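Local coordinates for protein fibrillarin-like rRNA/tRNA 2'-O-methyltransferase (Methanocaldococcus jannaschii, PDB 1FBN) that probably transfers methyl groups from S-adenosyl-L-methionine to ribose 2'-hydroxyls of rRNA and tRNA, at sites chosen by the guide RNA of box C/D particles, at residues Lys35-Lys40 with Ala85-Ser90; Glu48-Asn53 with Ala119-Ile124; Val16-Gly19 with Lys23-Ala26; Lys56-Ala61 with Val211-Phe216. One frame throughout, in Å; residues are numbered along the deposited sequence.

Interaction 1. Residues Lys35-Lys40 with Ala85-Ser90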
loop_
_atom_site.group_PDB
_atom_site.type_symbol
_atom_site.label_atom_id
_atom_site.label_comp_id
_atom_site.label_asym_id
_atom_site.label_seq_id
_atom_site.Cartn_x
_atom_site.Cartn_y
_atom_site.Cartn_z
ATOM N N LYS A 35 3.720 18.285 -6.385
ATOM C CA LYS A 35 2.496 17.510 -6.469
ATOM C C LYS A 35 2.839 16.308 -7.344
ATOM O O LYS A 35 3.319 16.463 -8.471
ATOM C CB LYS A 35 1.357 18.321 -7.090
ATOM C CG LYS A 35 0.769 19.362 -6.157
ATOM C CD LYS A 35 -0.505 19.955 -6.726
ATOM C CE LYS A 35 -1.103 20.989 -5.783
ATOM N NZ LYS A 35 -2.407 21.492 -6.289
ATOM N N VAL A 36 2.664 15.114 -6.788
ATOM C CA VAL A 36 2.957 13.878 -7.504
ATOM C C VAL A 36 1.922 13.598 -8.591
ATOM O O VAL A 36 2.281 13.311 -9.735
ATOM C CB VAL A 36 3.027 12.675 -6.528
ATOM C CG1 VAL A 36 3.256 11.373 -7.290
ATOM C CG2 VAL A 36 4.137 12.893 -5.515
ATOM N N TYR A 37 0.644 13.718 -8.237
ATOM C CA TYR A 37 -0.449 13.451 -9.172
ATOM C C TYR A 37 -1.574 14.489 -9.123
ATOM O O TYR A 37 -2.756 14.153 -9.237
ATOM C CB TYR A 37 -1.009 12.040 -8.929
ATOM C CG TYR A 37 -1.591 11.805 -7.544
ATOM C CD1 TYR A 37 -0.764 11.624 -6.431
ATOM C CD2 TYR A 37 -2.974 11.739 -7.355
ATOM C CE1 TYR A 37 -1.305 11.378 -5.162
ATOM C CE2 TYR A 37 -3.525 11.494 -6.097
ATOM C CZ TYR A 37 -2.690 11.313 -5.006
ATOM O OH TYR A 37 -3.249 11.067 -3.773
ATOM N N ASP A 38 -1.187 15.752 -8.972
ATOM C CA ASP A 38 -2.121 16.876 -8.902
ATOM C C ASP A 38 -3.127 16.740 -7.751
ATOM O O ASP A 38 -4.303 17.085 -7.878
ATOM C CB ASP A 38 -2.833 17.071 -10.252
ATOM C CG ASP A 38 -3.341 18.497 -10.451
ATOM O OD1 ASP A 38 -2.513 19.437 -10.443
ATOM O OD2 ASP A 38 -4.568 18.673 -10.620
ATOM N N GLU A 39 -2.646 16.230 -6.622
ATOM C CA GLU A 39 -3.473 16.064 -5.430
ATOM C C GLU A 39 -3.631 17.419 -4.751
ATOM O O GLU A 39 -2.826 18.322 -4.978
ATOM C CB GLU A 39 -2.814 15.085 -4.450
ATOM C CG GLU A 39 -1.441 14.556 -4.885
ATOM C CD GLU A 39 -0.283 15.471 -4.548
ATOM O OE1 GLU A 39 -0.519 16.592 -4.060
ATOM O OE2 GLU A 39 0.875 15.060 -4.755
ATOM N N LYS A 40 -4.672 17.573 -3.941
ATOM C CA LYS A 40 -4.880 18.831 -3.231
ATOM C C LYS A 40 -3.926 18.907 -2.037
ATOM O O LYS A 40 -3.578 17.881 -1.452
ATOM C CB LYS A 40 -6.346 18.979 -2.800
ATOM C CG LYS A 40 -7.303 19.181 -3.976
ATOM C CD LYS A 40 -6.954 20.457 -4.751
ATOM C CE LYS A 40 -7.590 20.492 -6.134
ATOM N NZ LYS A 40 -9.073 20.417 -6.084
ATOM N N ALA A 85 2.184 4.334 -10.924
ATOM C CA ALA A 85 2.688 5.548 -11.551
ATOM C C ALA A 85 3.261 6.457 -10.453
ATOM O O ALA A 85 3.665 7.591 -10.722
ATOM C CB ALA A 85 1.570 6.256 -12.313
ATOM N N GLY A 86 3.260 5.957 -9.216
ATOM C CA GLY A 86 3.801 6.710 -8.097
ATOM C C GLY A 86 2.833 7.161 -7.019
ATOM O O GLY A 86 3.272 7.578 -5.949
ATOM N N THR A 87 1.530 7.044 -7.273
ATOM C CA THR A 87 0.496 7.476 -6.322
ATOM C C THR A 87 0.637 6.913 -4.910
ATOM O O THR A 87 1.013 7.639 -3.995
ATOM C CB THR A 87 -0.929 7.179 -6.850
ATOM O OG1 THR A 87 -1.110 7.811 -8.123
ATOM C CG2 THR A 87 -1.980 7.709 -5.890
ATOM N N THR A 88 0.336 5.629 -4.727
ATOM C CA THR A 88 0.440 5.026 -3.401
ATOM C C THR A 88 1.874 5.056 -2.859
ATOM O O THR A 88 2.084 5.398 -1.695
ATOM C CB THR A 88 -0.150 3.599 -3.366
ATOM O OG1 THR A 88 -1.524 3.652 -3.774
ATOM C CG2 THR A 88 -0.081 3.014 -1.959
ATOM N N PRO A 89 2.881 4.717 -3.696
ATOM C CA PRO A 89 4.267 4.743 -3.212
ATOM C C PRO A 89 4.688 6.101 -2.642
ATOM O O PRO A 89 5.437 6.158 -1.677
ATOM C CB PRO A 89 5.062 4.389 -4.464
ATOM C CG PRO A 89 4.166 3.410 -5.139
ATOM C CD PRO A 89 2.820 4.102 -5.037
ATOM N N SER A 90 4.196 7.196 -3.215
ATOM C CA SER A 90 4.567 8.515 -2.706
ATOM C C SER A 90 4.039 8.752 -1.288
ATOM O O SER A 90 4.749 9.293 -0.437
ATOM C CB SER A 90 4.105 9.625 -3.654
ATOM O OG SER A 90 2.696 9.690 -3.747
#
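Tyr37 lays one face of its ring on the methyl of Thr87, the first residue of helix 87-95. From CB the ring leaves between the backbone N and the carbonyl carbon (chi1 61°). CG lies 4.1 Å from Thr87 OG1, at the margin of the contact. Farther out, CE1 and CZ both come to 3.8 Å from Thr87 CG2, and that methyl stands over the ring 3.9 Å from its centroid, 16° off the normal: a CH-pi contact. The opposite face is met by Glu39 CG, so the ring is sandwiched between its own loop and the helix. At the tip, OH bonds to the backbone N of Asn53. An alanine here is likely to leave the Thr87 methyl without its aromatic cover and the Asn53 N-H without this acceptor. Next to the ring, Val36 CG2 packs 3.8 Å from Ser90 CB, one turn further along the helix, while Ser90 OG turns back to Thr87 O at 2.7 Å. Glu39 OE2 takes the N-H of Val36. Loop 35-40, leading into strand 41-44 of the N-terminal sheet, thus rests on the start of helix 87-95, where Thr87 and Thr88 are predicted to bind S-adenosyl-L-methionine.

Interaction 2. Residues Glu48-Asn53 with Ala119-Ile124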
loop_
_atom_site.group_PDB
_atom_site.type_symbol
_atom_site.label_atom_id
_atom_site.label_comp_id
_atom_site.label_asym_id
_atom_site.label_seq_id
_atom_site.Cartn_x
_atom_site.Cartn_y
_atom_site.Cartn_z
ATOM N N GLU A 48 3.420 20.470 4.477
ATOM C CA GLU A 48 2.455 20.321 3.396
ATOM C C GLU A 48 1.746 18.978 3.509
ATOM O O GLU A 48 2.380 17.928 3.442
ATOM C CB GLU A 48 3.138 20.448 2.032
ATOM C CG GLU A 48 3.539 21.877 1.676
ATOM C CD GLU A 48 4.114 22.026 0.271
ATOM O OE1 GLU A 48 4.004 21.082 -0.542
ATOM O OE2 GLU A 48 4.675 23.105 -0.025
ATOM N N TYR A 49 0.440 19.016 3.743
ATOM C CA TYR A 49 -0.345 17.796 3.855
ATOM C C TYR A 49 -0.964 17.475 2.501
ATOM O O TYR A 49 -1.720 18.272 1.951
ATOM C CB TYR A 49 -1.430 17.945 4.924
ATOM C CG TYR A 49 -0.876 18.120 6.318
ATOM C CD1 TYR A 49 -0.589 19.389 6.822
ATOM C CD2 TYR A 49 -0.637 17.017 7.136
ATOM C CE1 TYR A 49 -0.075 19.557 8.107
ATOM C CE2 TYR A 49 -0.124 17.172 8.423
ATOM C CZ TYR A 49 0.154 18.445 8.902
ATOM O OH TYR A 49 0.650 18.606 10.176
ATOM N N ARG A 50 -0.596 16.323 1.951
ATOM C CA ARG A 50 -1.098 15.894 0.652
ATOM C C ARG A 50 -2.366 15.071 0.793
ATOM O O ARG A 50 -2.347 13.995 1.393
ATOM C CB ARG A 50 -0.046 15.067 -0.091
ATOM C CG ARG A 50 1.248 15.791 -0.381
ATOM C CD ARG A 50 1.992 15.098 -1.507
ATOM N NE ARG A 50 2.395 13.756 -1.129
ATOM C CZ ARG A 50 2.232 12.667 -1.875
ATOM N NH1 ARG A 50 1.664 12.729 -3.073
ATOM N NH2 ARG A 50 2.647 11.501 -1.410
ATOM N N ILE A 51 -3.465 15.576 0.237
ATOM C CA ILE A 51 -4.741 14.873 0.288
ATOM C C ILE A 51 -4.590 13.552 -0.463
ATOM O O ILE A 51 -4.269 13.530 -1.650
ATOM C CB ILE A 51 -5.881 15.726 -0.323
ATOM C CG1 ILE A 51 -6.083 17.003 0.505
ATOM C CG2 ILE A 51 -7.172 14.926 -0.411
ATOM C CD1 ILE A 51 -6.376 16.774 1.980
ATOM N N TRP A 52 -4.784 12.462 0.271
ATOM C CA TRP A 52 -4.655 11.094 -0.234
ATOM C C TRP A 52 -5.974 10.607 -0.845
ATOM O O TRP A 52 -6.845 10.095 -0.143
ATOM C CB TRP A 52 -4.237 10.209 0.943
ATOM C CG TRP A 52 -3.607 8.893 0.607
ATOM C CD1 TRP A 52 -3.459 8.325 -0.631
ATOM C CD2 TRP A 52 -3.055 7.962 1.545
ATOM N NE1 TRP A 52 -2.852 7.093 -0.515
ATOM C CE2 TRP A 52 -2.594 6.847 0.809
ATOM C CE3 TRP A 52 -2.908 7.964 2.941
ATOM C CZ2 TRP A 52 -1.994 5.741 1.423
ATOM C CZ3 TRP A 52 -2.310 6.862 3.552
ATOM C CH2 TRP A 52 -1.861 5.766 2.791
ATOM N N ASN A 53 -6.091 10.741 -2.162
ATOM C CA ASN A 53 -7.299 10.365 -2.901
ATOM C C ASN A 53 -7.596 8.855 -2.964
ATOM O O ASN A 53 -6.855 8.095 -3.591
ATOM C CB ASN A 53 -7.215 10.949 -4.320
ATOM C CG ASN A 53 -8.550 10.931 -5.061
ATOM O OD1 ASN A 53 -9.487 10.225 -4.687
ATOM N ND2 ASN A 53 -8.634 11.720 -6.125
ATOM N N ALA A 119 10.427 11.230 -7.811
ATOM C CA ALA A 119 11.715 11.875 -8.033
ATOM C C ALA A 119 12.595 12.113 -6.806
ATOM O O ALA A 119 13.579 11.400 -6.593
ATOM C CB ALA A 119 11.502 13.190 -8.786
ATOM N N GLU A 120 12.226 13.093 -5.989
ATOM C CA GLU A 120 13.023 13.444 -4.820
ATOM C C GLU A 120 12.787 12.656 -3.529
ATOM O O GLU A 120 13.363 12.981 -2.491
ATOM C CB GLU A 120 12.932 14.953 -4.572
ATOM C CG GLU A 120 13.271 15.790 -5.815
ATOM C CD GLU A 120 13.313 17.285 -5.544
ATOM O OE1 GLU A 120 14.351 17.763 -5.037
ATOM O OE2 GLU A 120 12.320 17.983 -5.851
ATOM N N ARG A 121 11.943 11.627 -3.591
ATOM C CA ARG A 121 11.670 10.786 -2.421
ATOM C C ARG A 121 12.744 9.707 -2.375
ATOM O O ARG A 121 12.566 8.602 -2.883
ATOM C CB ARG A 121 10.268 10.177 -2.504
ATOM C CG ARG A 121 9.173 11.201 -2.277
ATOM C CD ARG A 121 7.779 10.602 -2.316
ATOM N NE ARG A 121 6.839 11.435 -1.566
ATOM C CZ ARG A 121 6.442 12.649 -1.938
ATOM N NH1 ARG A 121 6.889 13.184 -3.067
ATOM N NH2 ARG A 121 5.642 13.356 -1.148
ATOM N N GLU A 122 13.864 10.051 -1.755
ATOM C CA GLU A 122 15.011 9.161 -1.672
ATOM C C GLU A 122 14.893 7.903 -0.822
ATOM O O GLU A 122 15.781 7.051 -0.873
ATOM C CB GLU A 122 16.258 9.965 -1.319
ATOM C CG GLU A 122 16.611 10.967 -2.410
ATOM C CD GLU A 122 17.801 11.834 -2.063
ATOM O OE1 GLU A 122 18.939 11.311 -2.067
ATOM O OE2 GLU A 122 17.599 13.039 -1.799
ATOM N N ASN A 123 13.811 7.773 -0.053
ATOM C CA ASN A 123 13.614 6.572 0.758
ATOM C C ASN A 123 12.927 5.472 -0.060
ATOM O O ASN A 123 12.675 4.373 0.437
ATOM C CB ASN A 123 12.852 6.869 2.057
ATOM C CG ASN A 123 11.503 7.502 1.820
ATOM O OD1 ASN A 123 11.288 8.187 0.818
ATOM N ND2 ASN A 123 10.585 7.297 2.762
ATOM N N ILE A 124 12.627 5.789 -1.319
ATOM C CA ILE A 124 12.020 4.832 -2.243
ATOM C C ILE A 124 13.153 4.266 -3.099
ATOM O O ILE A 124 13.861 5.007 -3.785
ATOM C CB ILE A 124 10.969 5.484 -3.170
ATOM C CG1 ILE A 124 9.812 6.058 -2.354
ATOM C CG2 ILE A 124 10.429 4.454 -4.143
ATOM C CD1 ILE A 124 8.715 6.674 -3.200
#
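Arg50 and Arg121 reach toward each other from opposite directions and meet through their guanidinium groups, although their CA atoms are 14.1 Å apart. Both side chains set out alike, with CG anti to the carbonyl carbon, but then they diverge. Arg121 runs extended from CG to NE and covers about half of the gap; Arg50 bends at chi3 (-64°), which turns one face of its guanidinium to the newcomer. Arg121 NH2 sits over that face, 3.3 Å from Arg50 NE and 3.5 Å from Arg50 NH2, with Arg50 CZ at 3.6 Å. The two planes are inclined by 56°, so this is no parallel stack. All the nitrogens at the closest approach are donors, and no hydrogen bond joins the pair.

What brings two like charges together is a set of acceptors around them. Asp94 on helix 87-95 offers one carboxylate oxygen to each arginine, OD1 to Arg121 NH2 and OD2 to Arg50 NH2. Arg50 NH1 has a second carboxylate in Glu39. The two carboxylates probably balance the two positive charges at this buried spot. On the other chain segment, Arg121 is the centre of an inverse gamma turn and begins a type I beta turn closed by Ile124 N to Arg121 O at 3.2 Å. The arrangement is a buried, carboxylate-bridged arginine pair, joining strand 47-51 of the antiparallel N-terminal sheet to the loop before strand 124-128 of the Rossmann-like methyltransferase domain.

Interaction 3. Residues Val16-Gly19 with Lys23-Ala26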
loop_
_atom_site.group_PDB
_atom_site.type_symbol
_atom_site.label_atom_id
_atom_site.label_comp_id
_atom_site.label_asym_id
_atom_site.label_seq_id
_atom_site.Cartn_x
_atom_site.Cartn_y
_atom_site.Cartn_z
ATOM N N VAL A 16 -8.354 14.520 7.909
ATOM C CA VAL A 16 -8.694 15.898 7.586
ATOM C C VAL A 16 -10.206 16.114 7.613
ATOM O O VAL A 16 -10.940 15.550 6.796
ATOM C CB VAL A 16 -8.149 16.302 6.201
ATOM C CG1 VAL A 16 -8.512 17.746 5.902
ATOM C CG2 VAL A 16 -6.638 16.108 6.146
ATOM N N ASP A 17 -10.663 16.909 8.579
ATOM C CA ASP A 17 -12.082 17.229 8.720
ATOM C C ASP A 17 -12.292 18.714 8.409
ATOM O O ASP A 17 -11.941 19.588 9.207
ATOM C CB ASP A 17 -12.575 16.889 10.135
ATOM C CG ASP A 17 -14.039 17.271 10.366
ATOM O OD1 ASP A 17 -14.888 17.041 9.474
ATOM O OD2 ASP A 17 -14.342 17.804 11.453
ATOM N N LEU A 18 -12.828 18.990 7.222
ATOM C CA LEU A 18 -13.089 20.359 6.790
ATOM C C LEU A 18 -14.429 20.869 7.318
ATOM O O LEU A 18 -14.799 22.019 7.078
ATOM C CB LEU A 18 -13.046 20.451 5.263
ATOM C CG LEU A 18 -11.726 20.056 4.592
ATOM C CD1 LEU A 18 -11.830 20.255 3.090
ATOM C CD2 LEU A 18 -10.571 20.882 5.155
ATOM N N GLY A 19 -15.146 20.005 8.037
ATOM C CA GLY A 19 -16.433 20.369 8.606
ATOM C C GLY A 19 -17.634 20.230 7.685
ATOM O O GLY A 19 -18.680 20.830 7.935
ATOM N N LYS A 23 -15.304 12.346 4.788
ATOM C CA LYS A 23 -14.094 11.783 5.361
ATOM C C LYS A 23 -12.933 12.045 4.412
ATOM O O LYS A 23 -13.045 11.830 3.203
ATOM C CB LYS A 23 -14.264 10.280 5.605
ATOM C CG LYS A 23 -15.365 9.948 6.604
ATOM C CD LYS A 23 -15.471 8.450 6.869
ATOM C CE LYS A 23 -16.550 8.151 7.915
ATOM N NZ LYS A 23 -16.703 6.691 8.215
ATOM N N ARG A 24 -11.830 12.537 4.963
ATOM C CA ARG A 24 -10.638 12.836 4.178
ATOM C C ARG A 24 -9.370 12.511 4.955
ATOM O O ARG A 24 -9.337 12.644 6.177
ATOM C CB ARG A 24 -10.635 14.312 3.787
ATOM C CG ARG A 24 -11.039 14.570 2.358
ATOM C CD ARG A 24 -11.106 16.048 2.079
ATOM N NE ARG A 24 -12.400 16.584 2.467
ATOM C CZ ARG A 24 -13.259 17.132 1.618
ATOM N NH1 ARG A 24 -12.957 17.226 0.330
ATOM N NH2 ARG A 24 -14.430 17.559 2.053
ATOM N N ILE A 25 -8.338 12.054 4.250
ATOM C CA ILE A 25 -7.061 11.728 4.887
ATOM C C ILE A 25 -5.900 12.295 4.090
ATOM O O ILE A 25 -6.032 12.592 2.904
ATOM C CB ILE A 25 -6.838 10.204 5.061
ATOM C CG1 ILE A 25 -6.844 9.504 3.701
ATOM C CG2 ILE A 25 -7.862 9.616 6.044
ATOM C CD1 ILE A 25 -6.476 8.032 3.784
ATOM N N ALA A 26 -4.749 12.411 4.741
ATOM C CA ALA A 26 -3.570 12.958 4.090
ATOM C C ALA A 26 -2.286 12.479 4.748
ATOM O O ALA A 26 -2.309 11.841 5.804
ATOM C CB ALA A 26 -3.630 14.489 4.121
HETATM O O HOH W 1 -13.116 16.570 5.381
HETATM O O HOH W 2 -12.671 13.332 8.259
#
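This is a beta-hairpin contact at the loop end of the hairpin formed by strands 13-17 and 25-28 in the antiparallel N-terminal sheet. Its backbone link is Val16 N to Arg24 O, 2.7 Å long and nearly straight at 169°. Solvent takes the place of the return bond: one water donates to Val16 O and accepts a weak bond from Arg24 N. Another donates to Val16 O at 2.8 Å while accepting from Leu18 N and from Arg24 NE. The strands are therefore already parting here. On the side-chain level, Val16 CB lies 4.0 Å from Arg24 CB, and Val16 CG2, anti to the carbonyl carbon, reaches the methyl of Ala26. Arg24 bends at chi3 (-85°), bringing its guanidinium alongside the 16-19 segment, where Leu18 crosses it at about a right angle. The charge is paired through NH2 with Asp20, in the connection itself. A serine in place of Arg24 would probably leave Asp20 without its salt-bridge mate and uncover Leu18, and the bridging water would lose the donor at NE. Against the flat group, Leu18 CD1 sits over the centre of one face, 3.7 Å from Arg24 CZ, while the water bound to NE lies at the edge in its plane.

Interaction 4. Residues Lys56-Ala61 with Val211-Phe216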
loop_
_atom_site.group_PDB
_atom_site.type_symbol
_atom_site.label_atom_id
_atom_site.label_comp_id
_atom_site.label_asym_id
_atom_site.label_seq_id
_atom_site.Cartn_x
_atom_site.Cartn_y
_atom_site.Cartn_z
ATOM N N LYS A 56 -7.832 7.141 -6.300
ATOM C CA LYS A 56 -6.556 6.947 -6.983
ATOM C C LYS A 56 -5.589 6.027 -6.234
ATOM O O LYS A 56 -4.585 5.596 -6.793
ATOM C CB LYS A 56 -5.895 8.305 -7.250
ATOM C CG LYS A 56 -6.349 8.974 -8.544
ATOM C CD LYS A 56 -7.863 9.130 -8.608
ATOM C CE LYS A 56 -8.372 9.235 -10.048
ATOM N NZ LYS A 56 -9.867 9.145 -10.137
ATOM N N SER A 57 -5.913 5.706 -4.983
ATOM C CA SER A 57 -5.070 4.848 -4.156
ATOM C C SER A 57 -5.896 3.836 -3.362
ATOM O O SER A 57 -6.711 4.213 -2.518
ATOM C CB SER A 57 -4.235 5.707 -3.201
ATOM O OG SER A 57 -3.476 4.910 -2.301
ATOM N N LYS A 58 -5.662 2.552 -3.618
ATOM C CA LYS A 58 -6.384 1.483 -2.932
ATOM C C LYS A 58 -6.136 1.471 -1.419
ATOM O O LYS A 58 -7.007 1.059 -0.645
ATOM C CB LYS A 58 -6.031 0.119 -3.533
ATOM C CG LYS A 58 -6.436 -0.048 -4.990
ATOM C CD LYS A 58 -6.156 -1.462 -5.484
ATOM C CE LYS A 58 -6.305 -1.559 -6.991
ATOM N NZ LYS A 58 -5.300 -0.695 -7.683
ATOM N N LEU A 59 -4.946 1.905 -1.002
ATOM C CA LEU A 59 -4.610 1.954 0.419
ATOM C C LEU A 59 -5.430 3.063 1.090
ATOM O O LEU A 59 -5.960 2.872 2.189
ATOM C CB LEU A 59 -3.106 2.177 0.608
ATOM C CG LEU A 59 -2.580 2.174 2.043
ATOM C CD1 LEU A 59 -3.084 0.947 2.793
ATOM C CD2 LEU A 59 -1.061 2.215 2.032
ATOM N N ALA A 60 -5.566 4.206 0.414
ATOM C CA ALA A 60 -6.371 5.311 0.941
ATOM C C ALA A 60 -7.831 4.859 1.019
ATOM O O ALA A 60 -8.532 5.161 1.982
ATOM C CB ALA A 60 -6.253 6.536 0.051
ATOM N N ALA A 61 -8.274 4.122 0.002
ATOM C CA ALA A 61 -9.638 3.604 -0.057
ATOM C C ALA A 61 -9.916 2.681 1.129
ATOM O O ALA A 61 -10.986 2.747 1.735
ATOM C CB ALA A 61 -9.862 2.861 -1.368
ATOM N N VAL A 211 -10.963 -5.360 4.336
ATOM C CA VAL A 211 -11.747 -4.186 3.968
ATOM C C VAL A 211 -12.251 -4.181 2.528
ATOM O O VAL A 211 -11.470 -4.250 1.575
ATOM C CB VAL A 211 -10.927 -2.875 4.186
ATOM C CG1 VAL A 211 -11.803 -1.650 3.963
ATOM C CG2 VAL A 211 -10.322 -2.837 5.578
ATOM N N ASP A 212 -13.570 -4.103 2.383
ATOM C CA ASP A 212 -14.194 -4.024 1.068
ATOM C C ASP A 212 -14.081 -2.545 0.674
ATOM O O ASP A 212 -14.683 -1.680 1.311
ATOM C CB ASP A 212 -15.672 -4.441 1.154
ATOM C CG ASP A 212 -16.366 -4.479 -0.211
ATOM O OD1 ASP A 212 -15.749 -4.101 -1.227
ATOM O OD2 ASP A 212 -17.541 -4.900 -0.268
ATOM N N ILE A 213 -13.264 -2.256 -0.337
ATOM C CA ILE A 213 -13.074 -0.882 -0.793
ATOM C C ILE A 213 -14.086 -0.529 -1.890
ATOM O O ILE A 213 -13.878 0.382 -2.691
ATOM C CB ILE A 213 -11.620 -0.659 -1.261
ATOM C CG1 ILE A 213 -11.269 -1.590 -2.424
ATOM C CG2 ILE A 213 -10.669 -0.942 -0.107
ATOM C CD1 ILE A 213 -9.909 -1.309 -3.034
ATOM N N GLU A 214 -15.218 -1.228 -1.816
ATOM C CA GLU A 214 -16.380 -1.162 -2.705
ATOM C C GLU A 214 -16.706 0.049 -3.575
ATOM O O GLU A 214 -16.846 -0.100 -4.795
ATOM C CB GLU A 214 -17.632 -1.604 -1.927
ATOM C CG GLU A 214 -18.974 -1.277 -2.567
ATOM C CD GLU A 214 -19.748 -0.232 -1.779
ATOM O OE1 GLU A 214 -19.913 -0.407 -0.550
ATOM O OE2 GLU A 214 -20.188 0.770 -2.386
ATOM N N PRO A 215 -16.881 1.248 -2.982
ATOM C CA PRO A 215 -17.203 2.374 -3.872
ATOM C C PRO A 215 -16.072 2.681 -4.859
ATOM O O PRO A 215 -16.270 2.681 -6.070
ATOM C CB PRO A 215 -17.420 3.541 -2.895
ATOM C CG PRO A 215 -17.757 2.875 -1.602
ATOM C CD PRO A 215 -16.828 1.687 -1.579
ATOM N N PHE A 216 -14.873 2.845 -4.318
ATOM C CA PHE A 216 -13.682 3.188 -5.082
ATOM C C PHE A 216 -13.199 2.130 -6.072
ATOM O O PHE A 216 -12.656 2.469 -7.126
ATOM C CB PHE A 216 -12.577 3.583 -4.105
ATOM C CG PHE A 216 -13.055 4.503 -3.019
ATOM C CD1 PHE A 216 -13.250 5.858 -3.274
ATOM C CD2 PHE A 216 -13.385 4.002 -1.760
ATOM C CE1 PHE A 216 -13.771 6.696 -2.300
ATOM C CE2 PHE A 216 -13.906 4.830 -0.777
ATOM C CZ PHE A 216 -14.101 6.182 -1.048
#
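Helix 58-64 begins beside the loop after strand 205-212, and the backbones come nearest at Ala61 and Ile213, whose CA atoms are 5.7 Å apart. Ser57 is the N-cap: its O accepts from Ala61 N at 3.0 Å, and its OG takes a weak capping bond from Ala60 N. Opposite, the chain leaves strand geometry after Asp212, and a weak bond from Glu214 N to Asp212 OD1 accompanies the change. No hydrogen bond crosses between the segments.

The contact is apolar and centres on the Ala61 methyl. Ala61 CB lies 3.9 Å from Ile213 CB and 3.7 Å from Phe216 CD2, set in the corner formed by the branched side chain and the aromatic ring, which it meets obliquely. Phe216 CG stands anti to the carbonyl carbon (chi1 -45°), swinging the CD2 side of the ring over to the helix. Ile213 divides its branches: Ile213 CG2 rests 3.9 Å from Ala61 C, whereas CG1, placed between the backbone N and the carbonyl carbon (chi1 60°), carries CD1 to the aliphatic base of Lys58, 4.2 Å from its CB. Beyond CG the lysine leads away from Ile213 and bends at chi4 (63°), and its NZ forms a salt bridge with Asp150, a predicted S-adenosyl-L-methionine-binding residue. Helix 58-64 is thereby packed against the loop that follows strand 205-212, an outermost strand of the seven-stranded sheet, whose 3-2-1-4-5-7-6 order is that of the class I methyltransferase fold, with one lysine extending from this apolar contact to the predicted cofactor site.

In the fold
Interactions 1 and 2 share a network, their centres 7 Å apart: Ser90 OG bonds to Arg50 NH2 at 3.0 Å, and Lys40 O to Ile51 N at 2.9 Å. The centre of interaction 3 is about 18 Å from the centres of both; it lies in the same N-terminal sheet as strand 47-51 and meets interaction 2 through Trp52 N and Ile25 O at 2.9 Å. Segment 56-61 of interaction 4 is the hub toward the cofactor site: Ser57 OG is 2.8 Å from Thr88 OG1 of interaction 1 and 2.9 Å from Trp52 NE1 of interaction 2. Thr87 and Thr88, predicted to bind S-adenosyl-L-methionine, therefore lie where the N-terminal sheet and the methyltransferase fold come together.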